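Long-range contacts in immunoreactive 84kD antigen PG93 (Porphyromonas gingivalis, PDB 5M11), which is an essential bacterial surface component of the type IX secretion system of this oral bacterium and binds calcium and zinc ions: residues N113-I117 against R236-T240; Q168-G172 against A183-L189; E204-F208 against V217-F223; E226-S231 against Y253-R259. All coordinates share one frame; numbering follows the deposited sequence.

Contact 1. Residues N113-I117 against R236-T240; sequences NRLLI and RLYVT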
loop_
_atom_site.group_PDB
_atom_site.type_symbol
_atom_site.label_atom_id
_atom_site.label_comp_id
_atom_site.label_asym_id
_atom_site.label_seq_id
_atom_site.Cartn_x
_atom_site.Cartn_y
_atom_site.Cartn_z
ATOM N N ASN A 113 -23.455 3.356 1.076
ATOM C CA ASN A 113 -24.396 2.535 0.324
ATOM C C ASN A 113 -24.860 3.293 -0.916
ATOM O O ASN A 113 -25.050 2.679 -1.964
ATOM C CB ASN A 113 -25.592 2.129 1.218
ATOM C CG ASN A 113 -25.216 1.526 2.568
ATOM O OD1 ASN A 113 -24.413 0.577 2.684
ATOM N ND2 ASN A 113 -25.798 2.067 3.626
ATOM N N ARG A 114 -25.029 4.631 -0.813
ATOM C CA ARG A 114 -25.468 5.452 -1.948
ATOM C C ARG A 114 -24.855 6.857 -1.905
ATOM O O ARG A 114 -24.810 7.497 -0.848
ATOM C CB ARG A 114 -27.015 5.536 -2.008
ATOM C CG ARG A 114 -27.591 6.168 -3.279
ATOM C CD ARG A 114 -27.424 5.313 -4.526
ATOM N NE ARG A 114 -28.253 4.101 -4.516
ATOM C CZ ARG A 114 -27.995 3.009 -5.237
ATOM N NH1 ARG A 114 -26.930 2.960 -6.023
ATOM N NH2 ARG A 114 -28.806 1.961 -5.182
ATOM N N LEU A 115 -24.371 7.315 -3.066
ATOM C CA LEU A 115 -23.832 8.654 -3.284
ATOM C C LEU A 115 -24.647 9.230 -4.403
ATOM O O LEU A 115 -24.369 8.977 -5.570
ATOM C CB LEU A 115 -22.325 8.609 -3.598
ATOM C CG LEU A 115 -21.524 9.887 -3.920
ATOM C CD1 LEU A 115 -21.968 11.083 -3.103
ATOM C CD2 LEU A 115 -20.038 9.640 -3.717
ATOM N N LEU A 116 -25.723 9.907 -4.039
ATOM C CA LEU A 116 -26.676 10.485 -4.958
ATOM C C LEU A 116 -26.425 11.982 -5.156
ATOM O O LEU A 116 -26.559 12.749 -4.211
ATOM C CB LEU A 116 -28.088 10.236 -4.388
ATOM C CG LEU A 116 -29.245 10.720 -5.241
ATOM C CD1 LEU A 116 -29.463 9.809 -6.440
ATOM C CD2 LEU A 116 -30.494 10.815 -4.418
ATOM N N ILE A 117 -26.094 12.409 -6.381
ATOM C CA ILE A 117 -25.906 13.849 -6.669
ATOM C C ILE A 117 -27.142 14.398 -7.418
ATOM O O ILE A 117 -27.421 13.985 -8.552
ATOM C CB ILE A 117 -24.599 14.156 -7.444
ATOM C CG1 ILE A 117 -23.364 13.809 -6.585
ATOM C CG2 ILE A 117 -24.603 15.609 -7.936
ATOM C CD1 ILE A 117 -22.052 14.214 -7.120
ATOM N N ARG A 236 -27.539 -6.348 -8.225
ATOM C CA ARG A 236 -27.070 -5.025 -7.793
ATOM C C ARG A 236 -27.826 -3.925 -8.555
ATOM O O ARG A 236 -28.132 -4.111 -9.736
ATOM C CB ARG A 236 -25.547 -4.896 -8.006
ATOM C CG ARG A 236 -24.682 -5.735 -7.058
ATOM C CD ARG A 236 -23.555 -6.477 -7.782
ATOM N NE ARG A 236 -24.032 -7.686 -8.457
ATOM C CZ ARG A 236 -23.437 -8.257 -9.498
ATOM N NH1 ARG A 236 -22.315 -7.749 -9.992
ATOM N NH2 ARG A 236 -23.960 -9.349 -10.051
ATOM N N LEU A 237 -28.119 -2.786 -7.896
ATOM C CA LEU A 237 -28.786 -1.633 -8.535
ATOM C C LEU A 237 -27.841 -0.446 -8.626
ATOM O O LEU A 237 -27.399 0.067 -7.603
ATOM C CB LEU A 237 -30.098 -1.208 -7.817
ATOM C CG LEU A 237 -30.680 0.192 -8.135
ATOM C CD1 LEU A 237 -31.370 0.236 -9.477
ATOM C CD2 LEU A 237 -31.688 0.592 -7.127
ATOM N N TYR A 238 -27.569 0.011 -9.849
ATOM C CA TYR A 238 -26.745 1.192 -10.111
ATOM C C TYR A 238 -27.679 2.241 -10.611
ATOM O O TYR A 238 -28.460 2.006 -11.537
ATOM C CB TYR A 238 -25.583 0.898 -11.082
ATOM C CG TYR A 238 -24.747 -0.254 -10.581
ATOM C CD1 TYR A 238 -24.327 -0.306 -9.255
ATOM C CD2 TYR A 238 -24.516 -1.369 -11.375
ATOM C CE1 TYR A 238 -23.647 -1.412 -8.750
ATOM C CE2 TYR A 238 -23.832 -2.481 -10.881
ATOM C CZ TYR A 238 -23.396 -2.494 -9.566
ATOM O OH TYR A 238 -22.703 -3.558 -9.052
ATOM N N VAL A 239 -27.695 3.347 -9.900
ATOM C CA VAL A 239 -28.543 4.495 -10.183
ATOM C C VAL A 239 -27.744 5.419 -11.085
ATOM O O VAL A 239 -26.520 5.523 -10.967
ATOM C CB VAL A 239 -29.079 5.167 -8.882
ATOM C CG1 VAL A 239 -29.998 6.351 -9.185
ATOM C CG2 VAL A 239 -29.838 4.142 -8.038
ATOM N N THR A 240 -28.446 6.022 -12.047
ATOM C CA THR A 240 -27.905 6.900 -13.069
ATOM C C THR A 240 -29.033 7.871 -13.474
ATOM O O THR A 240 -30.222 7.550 -13.338
ATOM C CB THR A 240 -27.364 5.976 -14.194
ATOM O OG1 THR A 240 -26.013 5.600 -13.914
ATOM C CG2 THR A 240 -27.479 6.537 -15.546
#

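Contact 2. Residues Q168-G172 against A183-L189; sequences QLFIG and AWTALSL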
loop_
_atom_site.group_PDB
_atom_site.type_symbol
_atom_site.label_atom_id
_atom_site.label_comp_id
_atom_site.label_asym_id
_atom_site.label_seq_id
_atom_site.Cartn_x
_atom_site.Cartn_y
_atom_site.Cartn_z
ATOM N N GLN A 168 -37.633 0.224 6.540
ATOM C CA GLN A 168 -38.742 1.148 6.485
ATOM C C GLN A 168 -38.500 2.233 5.443
ATOM O O GLN A 168 -37.390 2.759 5.330
ATOM C CB GLN A 168 -38.931 1.787 7.853
ATOM C CG GLN A 168 -39.925 1.081 8.735
ATOM C CD GLN A 168 -40.095 1.803 10.048
ATOM O OE1 GLN A 168 -39.141 2.334 10.635
ATOM N NE2 GLN A 168 -41.313 1.801 10.561
ATOM N N LEU A 169 -39.537 2.605 4.716
ATOM C CA LEU A 169 -39.365 3.696 3.780
ATOM C C LEU A 169 -39.948 4.989 4.402
ATOM O O LEU A 169 -41.105 4.995 4.833
ATOM C CB LEU A 169 -40.013 3.355 2.430
ATOM C CG LEU A 169 -39.752 4.329 1.296
ATOM C CD1 LEU A 169 -38.280 4.382 0.948
ATOM C CD2 LEU A 169 -40.569 3.970 0.073
ATOM N N PHE A 170 -39.128 6.065 4.489
ATOM C CA PHE A 170 -39.567 7.362 5.027
ATOM C C PHE A 170 -39.567 8.426 3.951
ATOM O O PHE A 170 -38.701 8.391 3.079
ATOM C CB PHE A 170 -38.679 7.828 6.194
ATOM C CG PHE A 170 -38.647 6.885 7.364
ATOM C CD1 PHE A 170 -39.652 6.901 8.316
ATOM C CD2 PHE A 170 -37.612 5.961 7.504
ATOM C CE1 PHE A 170 -39.622 6.019 9.397
ATOM C CE2 PHE A 170 -37.580 5.083 8.587
ATOM C CZ PHE A 170 -38.576 5.125 9.534
ATOM N N ILE A 171 -40.555 9.349 4.000
ATOM C CA ILE A 171 -40.646 10.521 3.114
ATOM C C ILE A 171 -40.565 11.780 3.983
ATOM O O ILE A 171 -41.147 11.817 5.075
ATOM C CB ILE A 171 -41.885 10.521 2.202
ATOM C CG1 ILE A 171 -41.798 11.608 1.126
ATOM C CG2 ILE A 171 -43.196 10.587 2.985
ATOM C CD1 ILE A 171 -42.323 11.151 -0.260
ATOM N N GLY A 172 -39.820 12.773 3.527
ATOM C CA GLY A 172 -39.696 14.013 4.269
ATOM C C GLY A 172 -39.425 15.175 3.361
ATOM O O GLY A 172 -38.764 14.988 2.337
ATOM N N ALA A 183 -40.363 14.777 11.715
ATOM C CA ALA A 183 -40.522 15.461 10.425
ATOM C C ALA A 183 -40.673 14.492 9.244
ATOM O O ALA A 183 -41.147 14.893 8.178
ATOM C CB ALA A 183 -39.359 16.386 10.186
ATOM N N TRP A 184 -40.252 13.234 9.417
ATOM C CA TRP A 184 -40.384 12.192 8.392
ATOM C C TRP A 184 -41.692 11.426 8.591
ATOM O O TRP A 184 -42.160 11.283 9.718
ATOM C CB TRP A 184 -39.209 11.213 8.444
ATOM C CG TRP A 184 -37.867 11.813 8.168
ATOM C CD1 TRP A 184 -37.011 12.364 9.078
ATOM C CD2 TRP A 184 -37.147 11.750 6.928
ATOM N NE1 TRP A 184 -35.831 12.721 8.462
ATOM C CE2 TRP A 184 -35.890 12.355 7.142
ATOM C CE3 TRP A 184 -37.468 11.293 5.640
ATOM C CZ2 TRP A 184 -34.960 12.523 6.119
ATOM C CZ3 TRP A 184 -36.541 11.449 4.629
ATOM C CH2 TRP A 184 -35.306 12.064 4.871
ATOM N N THR A 185 -42.254 10.908 7.490
ATOM C CA THR A 185 -43.477 10.099 7.456
ATOM C C THR A 185 -43.142 8.701 6.959
ATOM O O THR A 185 -42.659 8.558 5.818
ATOM C CB THR A 185 -44.533 10.749 6.532
ATOM O OG1 THR A 185 -44.561 12.167 6.723
ATOM C CG2 THR A 185 -45.930 10.133 6.692
ATOM N N ALA A 186 -43.402 7.678 7.795
ATOM C CA ALA A 186 -43.177 6.280 7.421
ATOM C C ALA A 186 -44.239 5.838 6.399
ATOM O O ALA A 186 -45.424 6.082 6.600
ATOM C CB ALA A 186 -43.199 5.395 8.656
ATOM N N LEU A 187 -43.806 5.248 5.278
ATOM C CA LEU A 187 -44.664 4.815 4.161
ATOM C C LEU A 187 -44.956 3.304 4.136
ATOM O O LEU A 187 -44.027 2.493 3.994
ATOM C CB LEU A 187 -43.998 5.190 2.828
ATOM C CG LEU A 187 -43.915 6.649 2.467
ATOM C CD1 LEU A 187 -43.086 6.828 1.186
ATOM C CD2 LEU A 187 -45.311 7.257 2.318
ATOM N N SER A 188 -46.250 2.940 4.208
ATOM C CA SER A 188 -46.702 1.547 4.118
ATOM C C SER A 188 -46.997 1.206 2.665
ATOM O O SER A 188 -47.984 1.687 2.105
ATOM C CB SER A 188 -47.925 1.306 4.991
ATOM O OG SER A 188 -47.507 0.905 6.285
ATOM N N LEU A 189 -46.102 0.437 2.032
ATOM C CA LEU A 189 -46.223 0.070 0.618
ATOM C C LEU A 189 -46.455 -1.430 0.452
ATOM O O LEU A 189 -45.913 -2.242 1.205
ATOM C CB LEU A 189 -44.955 0.510 -0.150
ATOM C CG LEU A 189 -44.989 1.820 -0.933
ATOM C CD1 LEU A 189 -45.698 2.966 -0.177
ATOM C CD2 LEU A 189 -43.612 2.245 -1.327
#

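Contact 3. Residues E204-F208 against V217-F223; sequences EDICF and VAANQSF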
loop_
_atom_site.group_PDB
_atom_site.type_symbol
_atom_site.label_atom_id
_atom_site.label_comp_id
_atom_site.label_asym_id
_atom_site.label_seq_id
_atom_site.Cartn_x
_atom_site.Cartn_y
_atom_site.Cartn_z
ATOM N N GLU A 204 -41.053 9.231 -14.266
ATOM C CA GLU A 204 -42.158 9.401 -13.318
ATOM C C GLU A 204 -42.367 8.137 -12.414
ATOM O O GLU A 204 -43.425 7.994 -11.807
ATOM C CB GLU A 204 -43.447 9.789 -14.053
ATOM C CG GLU A 204 -43.324 11.093 -14.829
ATOM C CD GLU A 204 -43.059 12.380 -14.062
ATOM O OE1 GLU A 204 -43.505 12.496 -12.896
ATOM O OE2 GLU A 204 -42.456 13.300 -14.662
ATOM N N ASP A 205 -41.358 7.254 -12.295
ATOM C CA ASP A 205 -41.467 6.056 -11.468
ATOM C C ASP A 205 -40.289 5.924 -10.506
ATOM O O ASP A 205 -39.227 6.506 -10.720
ATOM C CB ASP A 205 -41.560 4.772 -12.323
ATOM C CG ASP A 205 -42.483 4.831 -13.512
ATOM O OD1 ASP A 205 -43.714 4.932 -13.306
ATOM O OD2 ASP A 205 -41.978 4.759 -14.657
ATOM N N ILE A 206 -40.488 5.116 -9.469
ATOM C CA ILE A 206 -39.522 4.750 -8.442
ATOM C C ILE A 206 -39.414 3.222 -8.492
ATOM O O ILE A 206 -40.443 2.550 -8.459
ATOM C CB ILE A 206 -39.908 5.325 -7.026
ATOM C CG1 ILE A 206 -39.144 4.657 -5.882
ATOM C CG2 ILE A 206 -41.401 5.325 -6.720
ATOM C CD1 ILE A 206 -37.931 5.407 -5.457
ATOM N N CYS A 207 -38.203 2.673 -8.640
ATOM C CA CYS A 207 -38.019 1.214 -8.672
ATOM C C CYS A 207 -37.374 0.711 -7.393
ATOM O O CYS A 207 -36.424 1.332 -6.882
ATOM C CB CYS A 207 -37.229 0.752 -9.892
ATOM S SG CYS A 207 -38.041 1.094 -11.473
ATOM N N PHE A 208 -37.890 -0.443 -6.915
ATOM C CA PHE A 208 -37.461 -1.122 -5.701
ATOM C C PHE A 208 -36.952 -2.508 -5.994
ATOM O O PHE A 208 -37.714 -3.384 -6.400
ATOM C CB PHE A 208 -38.589 -1.221 -4.674
ATOM C CG PHE A 208 -39.312 0.056 -4.340
ATOM C CD1 PHE A 208 -38.909 0.838 -3.267
ATOM C CD2 PHE A 208 -40.471 0.413 -5.019
ATOM C CE1 PHE A 208 -39.623 1.977 -2.902
ATOM C CE2 PHE A 208 -41.192 1.551 -4.648
ATOM C CZ PHE A 208 -40.764 2.327 -3.589
ATOM N N VAL A 217 -41.982 -1.637 -9.470
ATOM C CA VAL A 217 -42.052 -0.307 -10.060
ATOM C C VAL A 217 -43.308 0.398 -9.515
ATOM O O VAL A 217 -44.348 -0.243 -9.284
ATOM C CB VAL A 217 -41.987 -0.359 -11.615
ATOM C CG1 VAL A 217 -43.293 -0.876 -12.230
ATOM C CG2 VAL A 217 -41.626 1.000 -12.194
ATOM N N ALA A 218 -43.200 1.701 -9.277
ATOM C CA ALA A 218 -44.343 2.448 -8.781
ATOM C C ALA A 218 -44.359 3.878 -9.341
ATOM O O ALA A 218 -43.335 4.533 -9.349
ATOM C CB ALA A 218 -44.319 2.466 -7.255
ATOM N N ALA A 219 -45.510 4.354 -9.824
ATOM C CA ALA A 219 -45.652 5.730 -10.299
ATOM C C ALA A 219 -45.393 6.638 -9.104
ATOM O O ALA A 219 -45.972 6.397 -8.034
ATOM C CB ALA A 219 -47.051 5.944 -10.855
ATOM N N ASN A 220 -44.483 7.626 -9.247
ATOM C CA ASN A 220 -44.077 8.528 -8.162
ATOM C C ASN A 220 -45.269 9.340 -7.585
ATOM O O ASN A 220 -45.206 9.812 -6.455
ATOM C CB ASN A 220 -42.930 9.453 -8.615
ATOM C CG ASN A 220 -43.247 10.464 -9.697
ATOM O OD1 ASN A 220 -44.153 10.301 -10.518
ATOM N ND2 ASN A 220 -42.478 11.538 -9.734
ATOM N N GLN A 221 -46.357 9.445 -8.330
ATOM C CA GLN A 221 -47.552 10.158 -7.895
ATOM C C GLN A 221 -48.533 9.241 -7.100
ATOM O O GLN A 221 -49.549 9.723 -6.613
ATOM C CB GLN A 221 -48.260 10.817 -9.105
ATOM C CG GLN A 221 -48.315 9.995 -10.422
ATOM C CD GLN A 221 -47.139 10.201 -11.383
ATOM O OE1 GLN A 221 -46.589 9.238 -11.944
ATOM N NE2 GLN A 221 -46.725 11.451 -11.613
ATOM N N SER A 222 -48.222 7.943 -6.950
ATOM C CA SER A 222 -49.116 7.008 -6.251
ATOM C C SER A 222 -48.366 6.037 -5.315
ATOM O O SER A 222 -48.916 5.668 -4.282
ATOM C CB SER A 222 -49.960 6.210 -7.248
ATOM O OG SER A 222 -49.315 5.042 -7.746
ATOM N N PHE A 223 -47.145 5.605 -5.685
ATOM C CA PHE A 223 -46.341 4.658 -4.920
ATOM C C PHE A 223 -47.067 3.275 -4.728
ATOM O O PHE A 223 -46.812 2.591 -3.736
ATOM C CB PHE A 223 -45.939 5.270 -3.572
ATOM C CG PHE A 223 -44.686 6.101 -3.612
ATOM C CD1 PHE A 223 -44.668 7.335 -4.254
ATOM C CD2 PHE A 223 -43.531 5.675 -2.965
ATOM C CE1 PHE A 223 -43.498 8.091 -4.305
ATOM C CE2 PHE A 223 -42.364 6.440 -3.010
ATOM C CZ PHE A 223 -42.355 7.636 -3.687
#

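Contact 4. Residues E226-S231 against Y253-R259; sequences ELLLSS and YFIEKGR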
loop_
_atom_site.group_PDB
_atom_site.type_symbol
_atom_site.label_atom_id
_atom_site.label_comp_id
_atom_site.label_asym_id
_atom_site.label_seq_id
_atom_site.Cartn_x
_atom_site.Cartn_y
_atom_site.Cartn_z
ATOM N N GLU A 226 -46.150 -2.488 -8.458
ATOM C CA GLU A 226 -46.402 -3.638 -9.311
ATOM C C GLU A 226 -45.052 -4.187 -9.780
ATOM O O GLU A 226 -44.066 -3.456 -9.849
ATOM C CB GLU A 226 -47.354 -3.316 -10.461
ATOM C CG GLU A 226 -46.827 -2.383 -11.525
ATOM C CD GLU A 226 -47.922 -1.932 -12.465
ATOM O OE1 GLU A 226 -48.561 -2.807 -13.094
ATOM O OE2 GLU A 226 -48.169 -0.703 -12.540
ATOM N N LEU A 227 -44.986 -5.490 -10.020
ATOM C CA LEU A 227 -43.738 -6.153 -10.398
ATOM C C LEU A 227 -43.342 -5.781 -11.819
ATOM O O LEU A 227 -44.154 -5.971 -12.718
ATOM C CB LEU A 227 -43.900 -7.676 -10.255
ATOM C CG LEU A 227 -42.652 -8.524 -10.500
ATOM C CD1 LEU A 227 -41.741 -8.512 -9.317
ATOM C CD2 LEU A 227 -43.027 -9.953 -10.819
ATOM N N LEU A 228 -42.108 -5.253 -12.023
ATOM C CA LEU A 228 -41.600 -4.858 -13.352
ATOM C C LEU A 228 -40.904 -6.050 -14.006
ATOM O O LEU A 228 -41.353 -6.526 -15.059
ATOM C CB LEU A 228 -40.695 -3.612 -13.287
ATOM C CG LEU A 228 -40.080 -3.102 -14.578
ATOM C CD1 LEU A 228 -41.104 -2.576 -15.527
ATOM C CD2 LEU A 228 -39.097 -2.014 -14.287
ATOM N N LEU A 229 -39.836 -6.553 -13.374
ATOM C CA LEU A 229 -39.168 -7.758 -13.847
ATOM C C LEU A 229 -38.720 -8.591 -12.657
ATOM O O LEU A 229 -38.729 -8.120 -11.516
ATOM C CB LEU A 229 -38.018 -7.502 -14.853
ATOM C CG LEU A 229 -36.769 -6.655 -14.543
ATOM C CD1 LEU A 229 -37.045 -5.192 -14.568
ATOM C CD2 LEU A 229 -35.999 -7.104 -13.298
ATOM N N SER A 230 -38.349 -9.833 -12.928
ATOM C CA SER A 230 -37.875 -10.762 -11.926
ATOM C C SER A 230 -36.441 -11.126 -12.244
ATOM O O SER A 230 -36.178 -12.087 -12.964
ATOM C CB SER A 230 -38.757 -12.005 -11.876
ATOM O OG SER A 230 -40.146 -11.724 -11.890
ATOM N N SER A 231 -35.502 -10.348 -11.723
ATOM C CA SER A 231 -34.078 -10.604 -11.895
ATOM C C SER A 231 -33.627 -11.762 -10.962
ATOM O O SER A 231 -34.436 -12.299 -10.190
ATOM C CB SER A 231 -33.301 -9.328 -11.600
ATOM O OG SER A 231 -31.920 -9.521 -11.816
ATOM N N TYR A 253 -30.116 -5.395 -16.783
ATOM C CA TYR A 253 -31.436 -4.869 -17.102
ATOM C C TYR A 253 -31.345 -3.372 -17.057
ATOM O O TYR A 253 -31.062 -2.798 -16.003
ATOM C CB TYR A 253 -32.529 -5.378 -16.154
ATOM C CG TYR A 253 -32.740 -6.871 -16.191
ATOM C CD1 TYR A 253 -33.699 -7.437 -17.024
ATOM C CD2 TYR A 253 -32.030 -7.716 -15.340
ATOM C CE1 TYR A 253 -33.919 -8.813 -17.042
ATOM C CE2 TYR A 253 -32.245 -9.088 -15.343
ATOM C CZ TYR A 253 -33.190 -9.634 -16.199
ATOM O OH TYR A 253 -33.395 -10.988 -16.212
ATOM N N PHE A 254 -31.527 -2.746 -18.211
ATOM C CA PHE A 254 -31.500 -1.304 -18.325
ATOM C C PHE A 254 -32.933 -0.787 -18.378
ATOM O O PHE A 254 -33.643 -1.053 -19.355
ATOM C CB PHE A 254 -30.678 -0.857 -19.554
ATOM C CG PHE A 254 -30.728 0.631 -19.819
ATOM C CD1 PHE A 254 -30.554 1.545 -18.785
ATOM C CD2 PHE A 254 -30.954 1.116 -21.100
ATOM C CE1 PHE A 254 -30.610 2.914 -19.027
ATOM C CE2 PHE A 254 -31.015 2.487 -21.341
ATOM C CZ PHE A 254 -30.837 3.378 -20.305
ATOM N N ILE A 255 -33.352 -0.060 -17.322
ATOM C CA ILE A 255 -34.693 0.513 -17.209
ATOM C C ILE A 255 -34.613 2.011 -17.491
ATOM O O ILE A 255 -33.822 2.715 -16.858
ATOM C CB ILE A 255 -35.360 0.204 -15.829
ATOM C CG1 ILE A 255 -35.420 -1.318 -15.572
ATOM C CG2 ILE A 255 -36.766 0.852 -15.672
ATOM C CD1 ILE A 255 -34.960 -1.698 -14.206
ATOM N N GLU A 256 -35.439 2.497 -18.438
ATOM C CA GLU A 256 -35.456 3.917 -18.740
ATOM C C GLU A 256 -36.914 4.431 -18.735
ATOM O O GLU A 256 -37.833 3.638 -18.512
ATOM C CB GLU A 256 -34.701 4.223 -20.038
ATOM C CG GLU A 256 -35.281 3.595 -21.287
ATOM C CD GLU A 256 -34.307 3.585 -22.442
ATOM O OE1 GLU A 256 -33.929 4.682 -22.917
ATOM O OE2 GLU A 256 -33.926 2.473 -22.875
ATOM N N LYS A 257 -37.112 5.765 -18.897
ATOM C CA LYS A 257 -38.403 6.454 -18.892
ATOM C C LYS A 257 -39.518 5.661 -19.554
ATOM O O LYS A 257 -39.373 5.171 -20.674
ATOM C CB LYS A 257 -38.298 7.794 -19.628
ATOM C CG LYS A 257 -37.660 8.961 -18.871
ATOM C CD LYS A 257 -37.222 10.129 -19.824
ATOM C CE LYS A 257 -38.303 10.660 -20.757
ATOM N NZ LYS A 257 -37.841 11.825 -21.561
ATOM N N GLY A 258 -40.651 5.609 -18.888
ATOM C CA GLY A 258 -41.826 4.942 -19.418
ATOM C C GLY A 258 -41.749 3.449 -19.269
ATOM O O GLY A 258 -42.486 2.730 -19.943
ATOM N N ARG A 259 -40.854 2.982 -18.381
ATOM C CA ARG A 259 -40.654 1.583 -17.994
ATOM C C ARG A 259 -40.163 0.706 -19.153
ATOM O O ARG A 259 -40.480 -0.487 -19.200
ATOM C CB ARG A 259 -41.933 0.987 -17.365
ATOM C CG ARG A 259 -42.404 1.751 -16.145
ATOM C CD ARG A 259 -43.822 1.378 -15.833
ATOM N NE ARG A 259 -44.366 2.160 -14.730
ATOM C CZ ARG A 259 -45.357 1.750 -13.951
ATOM N NH1 ARG A 259 -45.892 0.548 -14.125
ATOM N NH2 ARG A 259 -45.806 2.528 -12.977
#

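Contact 1. Residues N113-I117 against R236-T240
Arg114 carries this contact. It sends its guanidinium over to strand 236-239. The backbone oxygen Leu237 O lies at the edge of the group, in its plane, and takes two bonds, both weak. Arg114 NH1 is 3.3 Å from Leu237 O, and Arg114 NH2 is 3.4 Å from the same Leu237 O. Val239 covers one face of the guanidinium, with Val239 CG2 3.5 Å from Arg114 CZ and over the centre of the group. Nearby, Leu237 CD2 comes within 3.7 Å of Arg114 NH2. The chain of Arg114 is bent at chi2 and chi3 (70° and 69°), which turns its end onto Val239. The stronger polar partner is outside the pair: Arg114 NE forms a salt bridge with Asp152, which would fix the rotation of the group. At the other end Leu116 CD1 and Val239 CG1 meet loosely at 4.4 Å. Asn113 and Arg114 both face Ala125, a classic beta bulge in strand 112-118. The strand axes are 9.1 Å apart and run 23° from parallel. Each is the first strand of its own four-stranded antiparallel sheet, consistent with innermost strands of two non-adjacent beta-propeller blades facing each other across the propeller centre.

Contact 2. Residues Q168-G172 against A183-L189
The segments 168-172 and 183-189 form the hairpin of the third and fourth strands of a four-stranded antiparallel sheet, a blade of the beta-propeller. The strand 185-187 is the last of the four, and its neighbour here is the strand 168-173. Backbone bonds hold the two together. Ile171 and Thr185 are a hydrogen-bonded pair: Ile171 N donates to Thr185 O at 2.9 Å, and Thr185 N donates back to Ile171 O at 2.8 Å. Leu187 N adds a bond to Leu169 O at 2.7 Å. Between these, Phe170 and Ala186 are a non-hydrogen-bonded pair, with a CA-H...O contact from Phe170 CA to Thr185 O.

Side chains sort onto two faces. Leu169, Ile171, Thr185 and Leu187 share one. There Leu169 CD2 lies 4.0 Å from Leu187 CD1, while Leu189 CD2 reaches Leu169 CD2 at 3.8 Å from further along the chain. Ile171 and Thr185 lie side by side and point the same way. This face continues onto Phe208 and Leu162. Phe170 and Ala186 hold the other face. Phe170 CG lies opposite its carbonyl carbon (chi1 -60°), which sets the ring beside Ala186, with the methyl Ala186 CB 3.7 Å from Phe170 CE1. The indole of Trp184 lies beside the backbone of Ile171 and Gly172, and its nitrogen bonds Leu178 O. On that indole, Trp184 CE3 stands 3.7 Å from Phe170 CB.

Contact 3. Residues E204-F208 against V217-F223
The backbone bond from Asn220 N to Glu204 O, 2.8 Å long and nearly straight at 176°, ties the turn after one strand to the residue just before the other. Two more bonds link Ile206 and Ala218, an antiparallel hydrogen-bonded pair: Ile206 N reaches Ala218 O at 2.9 Å, and Ala218 N reaches Ile206 O at 3.0 Å. Ala219 O accepts from both Ser222 N and Phe223 N, which curls the chain back after the strand. The carboxylate of Glu204 bonds a glycerol, probably from the crystallisation liquor. Asp205 OD1 forms a salt bridge with Arg259.

Packing divides between the two faces of the sheet. On one, Ile206 CG2 lies over a face of the Phe223 ring as a CH-pi contact, 4.0 Å from the ring centroid and 16° off the normal. With CG1 of Ile206 trans to the backbone N (chi1 164°), CG2 sits between the backbone N and the carbonyl carbon, on the side of the ring. Ala218 CB lies near the plane of the Phe208 ring, at its edge, 4.2 Å from Phe208 CE2. On the other face Val217 CG2 touches Cys207 SG at 3.7 Å and also packs on Asp205 CB.

The two segments belong to the second and third strands of a four-stranded antiparallel propeller blade. Strand 196-202 flanks 205-210, and strand 226-230 flanks 214-219. Leu162 of strand 160-165, in the preceding blade, packs on both Ile206 and Phe223, so that blade covers this face.

Contact 4. Residues E226-S231 against Y253-R259
Glu226 and Arg259 cross at about a right angle, and their flat groups stand 86° apart. Arg259 NH1 donates to Glu226 OE2 at 3.0 Å with an angle of 169°, the hydrogen bond of a salt bridge. The oxygen lies in the guanidinium plane, at its edge, but is itself met from above the carboxylate plane. The same guanidinium has a second carboxylate partner in Asp205. Arg259 is extended from CG to NE, which carries its charge out to both acids.

Leu228 and Ile255 reach toward each other tip to tip, with Leu228 CD2 3.9 Å from Ile255 CG2. Leu229 meets the same isoleucine in the same way, Leu229 CD1 being 4.1 Å from Ile255 CD1. Leu229 also lies over one face of the Tyr253 ring: its CD2 is above the centre, and Leu229 CG is 4.0 Å from Tyr253 CD1. Ser231 OG approaches the ring obliquely, 3.6 Å from Tyr253 CE2, and bonds Ser235.

The strand axes are 10.2 Å apart, so side chains alone bridge the outer strand of one propeller blade and the third strand of the next. Arg259, shared by Glu226 and Asp205, probably balances both carboxylates and links the two blades through charge as well as apolar packing.

From the N terminus, contact 1 opens first, on strand 112-118, and closes only at strand 236-239, joining the first strands of two sheets. Contacts 2 and 3 both fall within that span, in series. Each closes a short hairpin in its own blade, 168-173 with 185-187 and 205-210 with 214-219. Their blades touch where Leu189 and Leu169 pack on Phe208. Contact 4 opens on strand 226-230, before contact 1 has closed, and ends beyond it, so the two cross. Its first strand lies next to strand 214-219 of contact 3, and its second shares a sheet with strand 236-239. Contact 4 thus joins successive blades, while contact 1 links blades two further apart in sequence.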